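Local coordinates for protein Old Yellow Enzyme (Pichia, PDB 6AGZ) that binds flavin mononucleotide and, as an old yellow enzyme, probably catalyses the asymmetric reduction of the carbon-carbon double bond of enone compounds, at residues T12-I18 with V332-R337; L221-D225 with E268-R272; P350-R355 with W382-G386. All coordinates share one frame. Residues are numbered along the deposited sequence.

Interaction 1: T12-I18 with V332-R337; sequences TNLFKPI and VNADDR
The loop 12-18 runs past the C-terminal end of helix 328-334 and the turn into barrel strand 338-341. Residues 13-14 form a short 3-10 segment. The CA atoms of Asn-13 and Asn-333 lie 5.6 Å apart. Asn-13 (chi1 m) is the centre. Asn-13 N donates to Asn-333 OD1 at 2.9 Å. Asn-13 ND2 donates to Val-332 O at 3.1 Å and, weakly, to Asp-335 O in the turn that follows, also at 3.1 Å. Asn-333 is an m rotamer whose side chain bends back to the loop. Val-332 (chi1 p) points toward the loop. Val-332 CG2 lies 4.0 Å from Asn-13 CB and 4.4 Å from Leu-14 CD1. Further on, Lys-16, t through chi3 and bent at chi4, reaches Asp-336 (chi1 t). Lys-16 NZ and Asp-336 OD1 form a salt bridge at 2.9 Å. The contact fastens the N-terminal loop to the last part of the TIM barrel. Directional bonds to main-chain atoms fix the loop, and Asp-336, shared by Lys-16 and Arg-28, adds charge pairing at the exposed rim.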
ATOM      1  N   THR A  12     -17.095 -24.620   7.238  1.00 26.70           N
ATOM      2  CA  THR A  12     -16.055 -23.709   6.784  1.00 25.21           C
ATOM      3  C   THR A  12     -14.930 -23.604   7.809  1.00 23.17           C
ATOM      4  O   THR A  12     -14.960 -24.214   8.882  1.00 23.92           O
ATOM      5  CB  THR A  12     -16.652 -22.331   6.497  1.00 25.98           C
ATOM      6  OG1 THR A  12     -17.063 -21.723   7.729  1.00 26.61           O
ATOM      7  CG2 THR A  12     -17.860 -22.462   5.581  1.00 25.14           C
ATOM      8  N   ASN A  13     -13.916 -22.809   7.451  1.00 20.81           N
ATOM      9  CA  ASN A  13     -12.821 -22.509   8.367  1.00 19.69           C
ATOM     10  C   ASN A  13     -13.291 -21.756   9.602  1.00 18.70           C
ATOM     11  O   ASN A  13     -12.558 -21.707  10.596  1.00 18.51           O
ATOM     12  CB  ASN A  13     -11.743 -21.690   7.656  1.00 19.86           C
ATOM     13  CG  ASN A  13     -10.781 -22.548   6.860  1.00 21.43           C
ATOM     14  OD1 ASN A  13     -10.956 -23.761   6.750  1.00 22.44           O
ATOM     15  ND2 ASN A  13      -9.755 -21.919   6.298  1.00 21.17           N
ATOM     16  N   LEU A  14     -14.488 -21.162   9.561  1.00 18.35           N
ATOM     17  CA  LEU A  14     -14.980 -20.398  10.702  1.00 18.74           C
ATOM     18  C   LEU A  14     -15.060 -21.251  11.961  1.00 20.15           C
ATOM     19  O   LEU A  14     -14.925 -20.728  13.073  1.00 21.62           O
ATOM     20  CB  LEU A  14     -16.351 -19.798  10.384  1.00 16.04           C
ATOM     21  CG  LEU A  14     -16.886 -18.817  11.431  1.00 16.16           C
ATOM     22  CD1 LEU A  14     -16.020 -17.568  11.473  1.00 13.63           C
ATOM     23  CD2 LEU A  14     -18.340 -18.461  11.170  1.00 16.01           C
ATOM     24  N   PHE A  15     -15.265 -22.559  11.813  1.00 20.69           N
ATOM     25  CA  PHE A  15     -15.288 -23.474  12.947  1.00 22.11           C
ATOM     26  C   PHE A  15     -14.189 -24.524  12.832  1.00 23.52           C
ATOM     27  O   PHE A  15     -14.362 -25.672  13.242  1.00 25.70           O
ATOM     28  CB  PHE A  15     -16.660 -24.122  13.093  1.00 23.58           C
ATOM     29  CG  PHE A  15     -17.706 -23.173  13.581  1.00 23.89           C
ATOM     30  CD1 PHE A  15     -17.813 -22.879  14.931  1.00 24.17           C
ATOM     31  CD2 PHE A  15     -18.560 -22.545  12.692  1.00 23.57           C
ATOM     32  CE1 PHE A  15     -18.765 -21.992  15.386  1.00 23.92           C
ATOM     33  CE2 PHE A  15     -19.513 -21.657  13.141  1.00 23.16           C
ATOM     34  CZ  PHE A  15     -19.616 -21.380  14.489  1.00 23.41           C
ATOM     35  N   LYS A  16     -13.063 -24.131  12.271  1.00 23.61           N
ATOM     36  CA  LYS A  16     -11.840 -24.917  12.261  1.00 23.47           C
ATOM     37  C   LYS A  16     -10.885 -24.352  13.299  1.00 22.17           C
ATOM     38  O   LYS A  16     -10.648 -23.135  13.310  1.00 22.24           O
ATOM     39  CB  LYS A  16     -11.191 -24.894  10.878  1.00 25.44           C
ATOM     40  CG  LYS A  16      -9.935 -25.746  10.743  1.00 28.14           C
ATOM     41  CD  LYS A  16      -9.371 -25.692   9.329  1.00 29.92           C
ATOM     42  CE  LYS A  16      -8.093 -26.509   9.211  1.00 31.42           C
ATOM     43  NZ  LYS A  16      -6.870 -25.662   9.339  1.00 31.82           N
ATOM     44  N   PRO A  17     -10.343 -25.179  14.193  1.00 22.13           N
ATOM     45  CA  PRO A  17      -9.466 -24.657  15.248  1.00 21.54           C
ATOM     46  C   PRO A  17      -8.249 -23.955  14.665  1.00 20.12           C
ATOM     47  O   PRO A  17      -7.832 -24.209  13.532  1.00 19.08           O
ATOM     48  CB  PRO A  17      -9.062 -25.913  16.032  1.00 23.34           C
ATOM     49  CG  PRO A  17     -10.127 -26.919  15.719  1.00 24.19           C
ATOM     50  CD  PRO A  17     -10.546 -26.633  14.309  1.00 23.69           C
ATOM     51  N   ILE A  18      -7.674 -23.054  15.458  1.00 19.75           N
ATOM     52  CA  ILE A  18      -6.532 -22.267  14.997  1.00 20.33           C
ATOM     53  C   ILE A  18      -5.699 -21.863  16.203  1.00 22.14           C
ATOM     54  O   ILE A  18      -6.234 -21.558  17.271  1.00 21.75           O
ATOM     55  CB  ILE A  18      -6.985 -21.034  14.184  1.00 19.35           C
ATOM     56  CG1 ILE A  18      -5.776 -20.284  13.619  1.00 18.63           C
ATOM     57  CG2 ILE A  18      -7.849 -20.108  15.030  1.00 18.73           C
ATOM     58  CD1 ILE A  18      -6.140 -19.036  12.843  1.00 18.73           C
ATOM     59  N   VAL A 332     -12.763 -16.231   5.154  1.00 20.05           N
ATOM     60  CA  VAL A 332     -12.286 -17.164   6.171  1.00 19.86           C
ATOM     61  C   VAL A 332     -11.696 -18.412   5.524  1.00 20.90           C
ATOM     62  O   VAL A 332     -10.804 -19.050   6.097  1.00 21.17           O
ATOM     63  CB  VAL A 332     -13.408 -17.515   7.169  1.00 20.17           C
ATOM     64  CG1 VAL A 332     -14.339 -18.581   6.605  1.00 20.40           C
ATOM     65  CG2 VAL A 332     -12.814 -17.965   8.498  1.00 19.09           C
ATOM     66  N   ASN A 333     -12.159 -18.774   4.325  1.00 21.11           N
ATOM     67  CA  ASN A 333     -11.598 -19.916   3.614  1.00 22.31           C
ATOM     68  C   ASN A 333     -10.451 -19.537   2.688  1.00 22.40           C
ATOM     69  O   ASN A 333      -9.797 -20.433   2.144  1.00 22.17           O
ATOM     70  CB  ASN A 333     -12.689 -20.629   2.804  1.00 23.47           C
ATOM     71  CG  ASN A 333     -13.613 -21.462   3.672  1.00 25.25           C
ATOM     72  OD1 ASN A 333     -13.282 -21.797   4.811  1.00 25.81           O
ATOM     73  ND2 ASN A 333     -14.775 -21.808   3.134  1.00 25.40           N
ATOM     74  N   ALA A 334     -10.186 -18.240   2.507  1.00 22.86           N
ATOM     75  CA  ALA A 334      -9.145 -17.816   1.574  1.00 24.53           C
ATOM     76  C   ALA A 334      -7.775 -18.326   1.999  1.00 25.68           C
ATOM     77  O   ALA A 334      -6.956 -18.704   1.152  1.00 28.19           O
ATOM     78  CB  ALA A 334      -9.133 -16.291   1.455  1.00 23.81           C
ATOM     79  N   ASP A 335      -7.504 -18.343   3.300  1.00 25.40           N
ATOM     80  CA  ASP A 335      -6.243 -18.861   3.814  1.00 24.70           C
ATOM     81  C   ASP A 335      -6.509 -19.522   5.162  1.00 24.66           C
ATOM     82  O   ASP A 335      -7.660 -19.762   5.542  1.00 25.33           O
ATOM     83  CB  ASP A 335      -5.182 -17.754   3.895  1.00 22.96           C
ATOM     84  CG  ASP A 335      -5.628 -16.555   4.721  1.00 21.56           C
ATOM     85  OD1 ASP A 335      -6.292 -16.738   5.764  1.00 20.50           O
ATOM     86  OD2 ASP A 335      -5.301 -15.418   4.324  1.00 20.86           O
ATOM     87  N   ASP A 336      -5.431 -19.822   5.888  1.00 24.34           N
ATOM     88  CA  ASP A 336      -5.506 -20.529   7.160  1.00 24.39           C
ATOM     89  C   ASP A 336      -5.134 -19.640   8.343  1.00 20.92           C
ATOM     90  O   ASP A 336      -4.777 -20.153   9.408  1.00 22.09           O
ATOM     91  CB  ASP A 336      -4.607 -21.765   7.118  1.00 26.50           C
ATOM     92  CG  ASP A 336      -5.072 -22.859   8.056  1.00 28.63           C
ATOM     93  OD1 ASP A 336      -6.299 -23.041   8.198  1.00 29.35           O
ATOM     94  OD2 ASP A 336      -4.208 -23.538   8.651  1.00 29.22           O
ATOM     95  N   ARG A 337      -5.214 -18.315   8.184  1.00 17.39           N
ATOM     96  CA  ARG A 337      -4.800 -17.392   9.236  1.00 16.21           C
ATOM     97  C   ARG A 337      -5.808 -16.268   9.461  1.00 15.18           C
ATOM     98  O   ARG A 337      -5.452 -15.235  10.036  1.00 15.10           O
ATOM     99  CB  ARG A 337      -3.416 -16.806   8.926  1.00 15.40           C
ATOM    100  CG  ARG A 337      -3.237 -16.236   7.512  1.00 16.58           C
ATOM    101  CD  ARG A 337      -3.753 -14.805   7.392  1.00 18.33           C
ATOM    102  NE  ARG A 337      -3.409 -14.182   6.117  1.00 19.33           N
ATOM    103  CZ  ARG A 337      -2.545 -13.180   5.984  1.00 19.39           C
ATOM    104  NH1 ARG A 337      -1.936 -12.679   7.050  1.00 17.68           N
ATOM    105  NH2 ARG A 337      -2.293 -12.673   4.785  1.00 19.13           N
TER

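Interaction 2: L221-D225 with E268-R272; sequences LEVID and ELERR
Two neighbouring helices run side by side here, both in regular helical conformation. The axes of 221-225 and 268-272 approach to 11.8 Å and cross at -24°, with the same N-to-C sense. Leu-221 lies level with Glu-268 (CA-CA 8.0 Å) and Asp-225 with Arg-272 (CA-CA 8.9 Å). Leu-221 is an mt rotamer. Leu-221 CD1 meets Glu-268 CG at 3.7 Å and Leu-221 CD2 meets Leu-269 CD2 at 4.0 Å. Leu-269 is also mt, and Leu-269 CD2 lies 4.3 Å from CG2 of Ile-224 (mm). Arg-272 has chi1 m, with chi2 and chi3 near t, so its chain spans the gap. Arg-272 NE donates to Asp-225 OD1 at 2.5 Å, and Arg-272 NH2 to Asp-225 OD2 at 2.8 Å. This is a bidentate salt bridge. Asp-225 OD1 lies near the guanidinium plane, and Leu-221 CD2 lies over one face. Glu-268 folds back with chi1 and chi2 both m. Glu-268 OE1 accepts from Arg-272 NH1 at 3.1 Å and from Arg-271 NH2 at 2.7 Å, while Glu-268 OE2 takes Arg-271 NE at 3.1 Å. A four-residue salt-bridge network results. Arg-271 also packs on Glu-255 of the second subunit. The pair belongs to the outer helices of the TIM barrel. Helix 218-231 precedes strand 236-240, and helix 258-274 follows it and leads to strand 281-285.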
ATOM      1  N   LEU A 221       4.396   2.436  17.325  1.00 14.04           N
ATOM      2  CA  LEU A 221       5.424   1.400  17.301  1.00 14.87           C
ATOM      3  C   LEU A 221       6.204   1.349  18.610  1.00 14.74           C
ATOM      4  O   LEU A 221       6.605   0.269  19.056  1.00 15.92           O
ATOM      5  CB  LEU A 221       6.368   1.623  16.120  1.00 14.77           C
ATOM      6  CG  LEU A 221       5.755   1.399  14.737  1.00 15.06           C
ATOM      7  CD1 LEU A 221       6.785   1.646  13.648  1.00 15.51           C
ATOM      8  CD2 LEU A 221       5.181  -0.006  14.631  1.00 14.46           C
ATOM      9  N   GLU A 222       6.432   2.504  19.239  1.00 14.01           N
ATOM     10  CA  GLU A 222       7.128   2.516  20.522  1.00 15.14           C
ATOM     11  C   GLU A 222       6.279   1.872  21.612  1.00 13.66           C
ATOM     12  O   GLU A 222       6.789   1.088  22.426  1.00 12.93           O
ATOM     13  CB  GLU A 222       7.509   3.948  20.902  1.00 16.68           C
ATOM     14  CG  GLU A 222       8.585   4.552  20.005  1.00 17.76           C
ATOM     15  CD  GLU A 222       8.978   5.961  20.414  1.00 18.80           C
ATOM     16  OE1 GLU A 222       8.225   6.598  21.178  1.00 19.11           O
ATOM     17  OE2 GLU A 222      10.045   6.431  19.966  1.00 18.07           O
ATOM     18  N   VAL A 223       4.980   2.185  21.639  1.00 12.52           N
ATOM     19  CA  VAL A 223       4.072   1.522  22.573  1.00 14.85           C
ATOM     20  C   VAL A 223       4.084   0.016  22.343  1.00 15.12           C
ATOM     21  O   VAL A 223       4.164  -0.776  23.289  1.00 14.20           O
ATOM     22  CB  VAL A 223       2.651   2.100  22.442  1.00 14.82           C
ATOM     23  CG1 VAL A 223       1.659   1.248  23.221  1.00 14.63           C
ATOM     24  CG2 VAL A 223       2.616   3.540  22.931  1.00 15.33           C
ATOM     25  N   ILE A 224       4.012  -0.399  21.075  1.00 16.35           N
ATOM     26  CA  ILE A 224       4.012  -1.823  20.746  1.00 16.58           C
ATOM     27  C   ILE A 224       5.292  -2.488  21.236  1.00 17.40           C
ATOM     28  O   ILE A 224       5.257  -3.584  21.805  1.00 17.08           O
ATOM     29  CB  ILE A 224       3.821  -2.024  19.232  1.00 15.64           C
ATOM     30  CG1 ILE A 224       2.434  -1.551  18.795  1.00 15.41           C
ATOM     31  CG2 ILE A 224       4.019  -3.484  18.858  1.00 15.64           C
ATOM     32  CD1 ILE A 224       1.304  -2.223  19.530  1.00 15.74           C
ATOM     33  N   ASP A 225       6.439  -1.838  21.029  1.00 18.26           N
ATOM     34  CA  ASP A 225       7.706  -2.441  21.434  1.00 19.03           C
ATOM     35  C   ASP A 225       7.805  -2.562  22.949  1.00 19.89           C
ATOM     36  O   ASP A 225       8.234  -3.601  23.468  1.00 20.58           O
ATOM     37  CB  ASP A 225       8.876  -1.628  20.880  1.00 20.48           C
ATOM     38  CG  ASP A 225       8.980  -1.714  19.370  1.00 20.56           C
ATOM     39  OD1 ASP A 225       8.426  -2.671  18.789  1.00 20.24           O
ATOM     40  OD2 ASP A 225       9.619  -0.828  18.763  1.00 20.38           O
ATOM     41  N   GLU A 268       6.353  -2.563   9.344  1.00 14.69           N
ATOM     42  CA  GLU A 268       7.159  -2.582  10.560  1.00 13.89           C
ATOM     43  C   GLU A 268       6.738  -3.714  11.489  1.00 13.48           C
ATOM     44  O   GLU A 268       7.591  -4.379  12.091  1.00 14.88           O
ATOM     45  CB  GLU A 268       7.062  -1.233  11.269  1.00 14.04           C
ATOM     46  CG  GLU A 268       7.916  -0.157  10.628  1.00 14.69           C
ATOM     47  CD  GLU A 268       9.395  -0.447  10.764  1.00 16.29           C
ATOM     48  OE1 GLU A 268       9.914  -0.362  11.896  1.00 16.68           O
ATOM     49  OE2 GLU A 268      10.038  -0.775   9.744  1.00 16.35           O
ATOM     50  N   LEU A 269       5.429  -3.950  11.617  1.00 12.43           N
ATOM     51  CA  LEU A 269       4.973  -5.075  12.429  1.00 13.06           C
ATOM     52  C   LEU A 269       5.467  -6.401  11.857  1.00 14.43           C
ATOM     53  O   LEU A 269       5.915  -7.283  12.602  1.00 15.26           O
ATOM     54  CB  LEU A 269       3.448  -5.061  12.534  1.00 13.07           C
ATOM     55  CG  LEU A 269       2.834  -3.811  13.170  1.00 12.84           C
ATOM     56  CD1 LEU A 269       1.316  -3.909  13.190  1.00 13.15           C
ATOM     57  CD2 LEU A 269       3.384  -3.595  14.573  1.00 12.51           C
ATOM     58  N   GLU A 270       5.407  -6.552  10.531  1.00 16.07           N
ATOM     59  CA  GLU A 270       5.916  -7.764   9.899  1.00 17.03           C
ATOM     60  C   GLU A 270       7.426  -7.887  10.056  1.00 16.50           C
ATOM     61  O   GLU A 270       7.946  -9.004  10.136  1.00 16.79           O
ATOM     62  CB  GLU A 270       5.531  -7.789   8.419  1.00 16.48           C
ATOM     63  CG  GLU A 270       5.960  -9.051   7.682  1.00 17.11           C
ATOM     64  CD  GLU A 270       5.251 -10.293   8.190  1.00 17.67           C
ATOM     65  OE1 GLU A 270       4.102 -10.172   8.662  1.00 16.91           O
ATOM     66  OE2 GLU A 270       5.844 -11.391   8.117  1.00 17.52           O
ATOM     67  N   ARG A 271       8.146  -6.762  10.095  1.00 16.84           N
ATOM     68  CA  ARG A 271       9.585  -6.820  10.336  1.00 17.92           C
ATOM     69  C   ARG A 271       9.883  -7.300  11.749  1.00 17.16           C
ATOM     70  O   ARG A 271      10.775  -8.134  11.954  1.00 16.11           O
ATOM     71  CB  ARG A 271      10.223  -5.453  10.086  1.00 20.09           C
ATOM     72  CG  ARG A 271      11.699  -5.379  10.463  1.00 21.90           C
ATOM     73  CD  ARG A 271      12.359  -4.112   9.935  1.00 22.35           C
ATOM     74  NE  ARG A 271      12.018  -2.932  10.726  1.00 23.91           N
ATOM     75  CZ  ARG A 271      12.600  -2.606  11.876  1.00 25.26           C
ATOM     76  NH1 ARG A 271      13.556  -3.373  12.383  1.00 26.02           N
ATOM     77  NH2 ARG A 271      12.223  -1.512  12.524  1.00 24.81           N
ATOM     78  N   ARG A 272       9.146  -6.783  12.735  1.00 16.43           N
ATOM     79  CA  ARG A 272       9.289  -7.286  14.097  1.00 16.19           C
ATOM     80  C   ARG A 272       8.978  -8.774  14.167  1.00 15.76           C
ATOM     81  O   ARG A 272       9.642  -9.521  14.895  1.00 15.52           O
ATOM     82  CB  ARG A 272       8.383  -6.498  15.043  1.00 16.36           C
ATOM     83  CG  ARG A 272       8.924  -5.125  15.386  1.00 16.39           C
ATOM     84  CD  ARG A 272       7.820  -4.166  15.792  1.00 16.43           C
ATOM     85  NE  ARG A 272       8.368  -2.894  16.253  1.00 17.15           N
ATOM     86  CZ  ARG A 272       8.802  -1.932  15.445  1.00 17.26           C
ATOM     87  NH1 ARG A 272       8.754  -2.094  14.129  1.00 13.39           N
ATOM     88  NH2 ARG A 272       9.287  -0.806  15.951  1.00 17.62           N
TER

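Interaction 3: P350-R355 with W382-G386; sequences PDLPNR and WGKYG
Arg-355 lays one face of its guanidinium over Tyr-385 N, with Arg-355 NH2 3.3 Å from Tyr-385 N. Both nitrogens are donors, so this is a packing contact and not a hydrogen bond. Arg-355 NE is 3.8 Å from Tyr-385 CB. Arg-355 has chi1 m and chi2 t, with chi3 off-well at -147°. Arg-355 NE and NH2 donate to Asp-351 OD1 at 2.9 and 3.1 Å, a salt bridge within 350-355. Asp-351 occupies the N-cap position of helix 352-358, but its side chain makes no capping bond. With chi1 p it points toward 382-386 instead, and Asp-351 OD2 accepts from Tyr-385 N at 2.8 Å. The CA atoms of Asp-351 and Lys-384 lie 5.9 Å apart. Segment 382-386 is largely extended up to Gly-386, where phi is positive. At the other end, Pro-350 CD packs 4.0 Å from Trp-382 CB and 3.8 Å from Gly-383 O. One water oxygen, 3.0 Å from Arg-355 NH2, donates to Lys-384 O at 2.7 Å. A second water oxygen, weakly bound to Arg-355 NH2 at 3.2 Å, donates to Gly-383 O at 2.7 Å. The contact joins the C-terminal loop to the start of a helix after the last barrel strand. Asp-351 uses OD1 for Arg-355 and OD2 for Tyr-385 N, so one carboxylate ties the helix start to the loop.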
ATOM      1  N   PRO A 350     -26.391 -13.826  22.298  1.00 17.88           N
ATOM      2  CA  PRO A 350     -25.375 -14.377  23.205  1.00 18.15           C
ATOM      3  C   PRO A 350     -24.900 -15.760  22.802  1.00 18.66           C
ATOM      4  O   PRO A 350     -23.772 -16.138  23.146  1.00 19.65           O
ATOM      5  CB  PRO A 350     -26.085 -14.396  24.566  1.00 19.20           C
ATOM      6  CG  PRO A 350     -27.535 -14.442  24.237  1.00 19.89           C
ATOM      7  CD  PRO A 350     -27.687 -13.634  22.972  1.00 18.45           C
ATOM      8  N   ASP A 351     -25.721 -16.528  22.084  1.00 17.33           N
ATOM      9  CA  ASP A 351     -25.338 -17.837  21.572  1.00 14.81           C
ATOM     10  C   ASP A 351     -25.024 -17.800  20.078  1.00 17.01           C
ATOM     11  O   ASP A 351     -25.300 -18.766  19.360  1.00 17.23           O
ATOM     12  CB  ASP A 351     -26.438 -18.857  21.867  1.00 15.52           C
ATOM     13  CG  ASP A 351     -27.781 -18.444  21.302  1.00 19.11           C
ATOM     14  OD1 ASP A 351     -27.943 -17.251  20.969  1.00 18.50           O
ATOM     15  OD2 ASP A 351     -28.675 -19.310  21.189  1.00 16.45           O
ATOM     16  N   LEU A 352     -24.452 -16.697  19.600  1.00 16.48           N
ATOM     17  CA  LEU A 352     -24.125 -16.559  18.183  1.00 14.65           C
ATOM     18  C   LEU A 352     -23.237 -17.672  17.633  1.00 14.83           C
ATOM     19  O   LEU A 352     -23.474 -18.093  16.487  1.00 17.80           O
ATOM     20  CB  LEU A 352     -23.471 -15.189  17.939  1.00 14.54           C
ATOM     21  CG  LEU A 352     -23.126 -14.855  16.483  1.00 14.60           C
ATOM     22  CD1 LEU A 352     -24.399 -14.647  15.678  1.00 13.74           C
ATOM     23  CD2 LEU A 352     -22.223 -13.633  16.387  1.00 14.38           C
ATOM     24  N   PRO A 353     -22.221 -18.180  18.349  1.00 14.45           N
ATOM     25  CA  PRO A 353     -21.428 -19.284  17.779  1.00 15.39           C
ATOM     26  C   PRO A 353     -22.256 -20.495  17.382  1.00 16.83           C
ATOM     27  O   PRO A 353     -22.038 -21.057  16.302  1.00 17.06           O
ATOM     28  CB  PRO A 353     -20.441 -19.614  18.905  1.00 15.86           C
ATOM     29  CG  PRO A 353     -20.266 -18.331  19.623  1.00 16.32           C
ATOM     30  CD  PRO A 353     -21.610 -17.663  19.590  1.00 15.09           C
ATOM     31  N   ASN A 354     -23.203 -20.918  18.220  1.00 16.73           N
ATOM     32  CA  ASN A 354     -24.006 -22.085  17.872  1.00 18.31           C
ATOM     33  C   ASN A 354     -25.002 -21.775  16.763  1.00 18.94           C
ATOM     34  O   ASN A 354     -25.295 -22.647  15.935  1.00 20.49           O
ATOM     35  CB  ASN A 354     -24.725 -22.620  19.109  1.00 18.52           C
ATOM     36  CG  ASN A 354     -23.798 -23.394  20.026  1.00 19.90           C
ATOM     37  OD1 ASN A 354     -22.664 -23.704  19.660  1.00 20.14           O
ATOM     38  ND2 ASN A 354     -24.281 -23.724  21.218  1.00 20.89           N
ATOM     39  N   ARG A 355     -25.530 -20.548  16.724  1.00 18.66           N
ATOM     40  CA  ARG A 355     -26.475 -20.187  15.672  1.00 19.39           C
ATOM     41  C   ARG A 355     -25.795 -20.164  14.310  1.00 19.34           C
ATOM     42  O   ARG A 355     -26.360 -20.634  13.314  1.00 21.32           O
ATOM     43  CB  ARG A 355     -27.118 -18.831  15.969  1.00 18.72           C
ATOM     44  CG  ARG A 355     -28.038 -18.811  17.184  1.00 19.28           C
ATOM     45  CD  ARG A 355     -29.016 -17.655  17.111  1.00 18.80           C
ATOM     46  NE  ARG A 355     -29.338 -17.140  18.439  1.00 18.67           N
ATOM     47  CZ  ARG A 355     -30.364 -16.339  18.714  1.00 19.07           C
ATOM     48  NH1 ARG A 355     -31.177 -15.958  17.745  1.00 20.14           N
ATOM     49  NH2 ARG A 355     -30.560 -15.927  19.957  1.00 16.03           N
ATOM     50  N   TRP A 382     -31.504 -10.200  26.152  1.00 19.21           N
ATOM     51  CA  TRP A 382     -31.562 -11.073  24.990  1.00 19.30           C
ATOM     52  C   TRP A 382     -31.628 -12.532  25.418  1.00 20.02           C
ATOM     53  O   TRP A 382     -30.896 -12.969  26.311  1.00 21.19           O
ATOM     54  CB  TRP A 382     -30.345 -10.850  24.092  1.00 17.62           C
ATOM     55  CG  TRP A 382     -30.128  -9.416  23.743  1.00 17.29           C
ATOM     56  CD1 TRP A 382     -29.159  -8.590  24.235  1.00 17.48           C
ATOM     57  CD2 TRP A 382     -30.905  -8.627  22.835  1.00 18.07           C
ATOM     58  NE1 TRP A 382     -29.281  -7.338  23.683  1.00 17.55           N
ATOM     59  CE2 TRP A 382     -30.345  -7.334  22.821  1.00 17.74           C
ATOM     60  CE3 TRP A 382     -32.018  -8.890  22.029  1.00 19.04           C
ATOM     61  CZ2 TRP A 382     -30.860  -6.306  22.033  1.00 19.17           C
ATOM     62  CZ3 TRP A 382     -32.527  -7.867  21.248  1.00 20.61           C
ATOM     63  CH2 TRP A 382     -31.948  -6.591  21.255  1.00 20.40           C
ATOM     64  N   GLY A 383     -32.513 -13.285  24.773  1.00 20.68           N
ATOM     65  CA  GLY A 383     -32.606 -14.705  25.021  1.00 21.02           C
ATOM     66  C   GLY A 383     -31.744 -15.513  24.070  1.00 19.75           C
ATOM     67  O   GLY A 383     -31.232 -15.012  23.070  1.00 18.55           O
ATOM     68  N   LYS A 384     -31.578 -16.788  24.406  1.00 20.30           N
ATOM     69  CA  LYS A 384     -30.930 -17.719  23.496  1.00 20.43           C
ATOM     70  C   LYS A 384     -31.849 -17.986  22.304  1.00 19.30           C
ATOM     71  O   LYS A 384     -32.951 -17.440  22.198  1.00 19.81           O
ATOM     72  CB  LYS A 384     -30.569 -19.010  24.227  1.00 21.96           C
ATOM     73  CG  LYS A 384     -29.671 -18.811  25.442  1.00 23.27           C
ATOM     74  CD  LYS A 384     -28.469 -19.742  25.394  1.00 25.73           C
ATOM     75  CE  LYS A 384     -27.830 -19.908  26.766  1.00 28.71           C
ATOM     76  NZ  LYS A 384     -26.953 -18.759  27.128  1.00 30.55           N
ATOM     77  N   TYR A 385     -31.385 -18.829  21.385  1.00 18.88           N
ATOM     78  CA  TYR A 385     -32.195 -19.170  20.221  1.00 19.72           C
ATOM     79  C   TYR A 385     -33.523 -19.780  20.655  1.00 20.82           C
ATOM     80  O   TYR A 385     -33.568 -20.646  21.532  1.00 21.57           O
ATOM     81  CB  TYR A 385     -31.448 -20.141  19.308  1.00 20.78           C
ATOM     82  CG  TYR A 385     -32.353 -20.809  18.298  1.00 22.86           C
ATOM     83  CD1 TYR A 385     -32.837 -20.107  17.201  1.00 23.40           C
ATOM     84  CD2 TYR A 385     -32.736 -22.135  18.449  1.00 23.88           C
ATOM     85  CE1 TYR A 385     -33.672 -20.710  16.280  1.00 25.44           C
ATOM     86  CE2 TYR A 385     -33.570 -22.747  17.533  1.00 26.52           C
ATOM     87  CZ  TYR A 385     -34.035 -22.030  16.450  1.00 27.09           C
ATOM     88  OH  TYR A 385     -34.864 -22.635  15.535  1.00 29.25           O
ATOM     89  N   GLY A 386     -34.608 -19.316  20.036  1.00 19.65           N
ATOM     90  CA  GLY A 386     -35.935 -19.792  20.357  1.00 19.66           C
ATOM     91  C   GLY A 386     -36.534 -19.229  21.625  1.00 20.54           C
ATOM     92  O   GLY A 386     -37.700 -19.520  21.921  1.00 20.25           O
TER
HETATM   93  O   HOH W   1     -33.432 -15.408  20.515  1.00 17.00           O
HETATM   94  O   HOH W   2     -31.524 -13.134  21.170  1.00 21.75           O

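In the fold
Interaction 2 is the buried contact. It joins two outer helices of the barrel, with leucine and isoleucine packing beside an extensive salt-bridge network. Interactions 1 and 3 are partly buried and involve loops near the two ends of the chain. Both rely on side chains that bond the backbone: asparagines in interaction 1, an aspartate in interaction 3. Salt bridges cross between the segments in interactions 1 and 2, but in interaction 3 the salt bridge lies within 350-355, and water is added. Interactions 1 and 3 touch through Phe-15 CZ and Pro-353 O, 3.0 Å apart. Interaction 2 does not touch interaction 1 (nearest atoms about 7 Å) and is far from interaction 3 (nearest atoms about 26 Å).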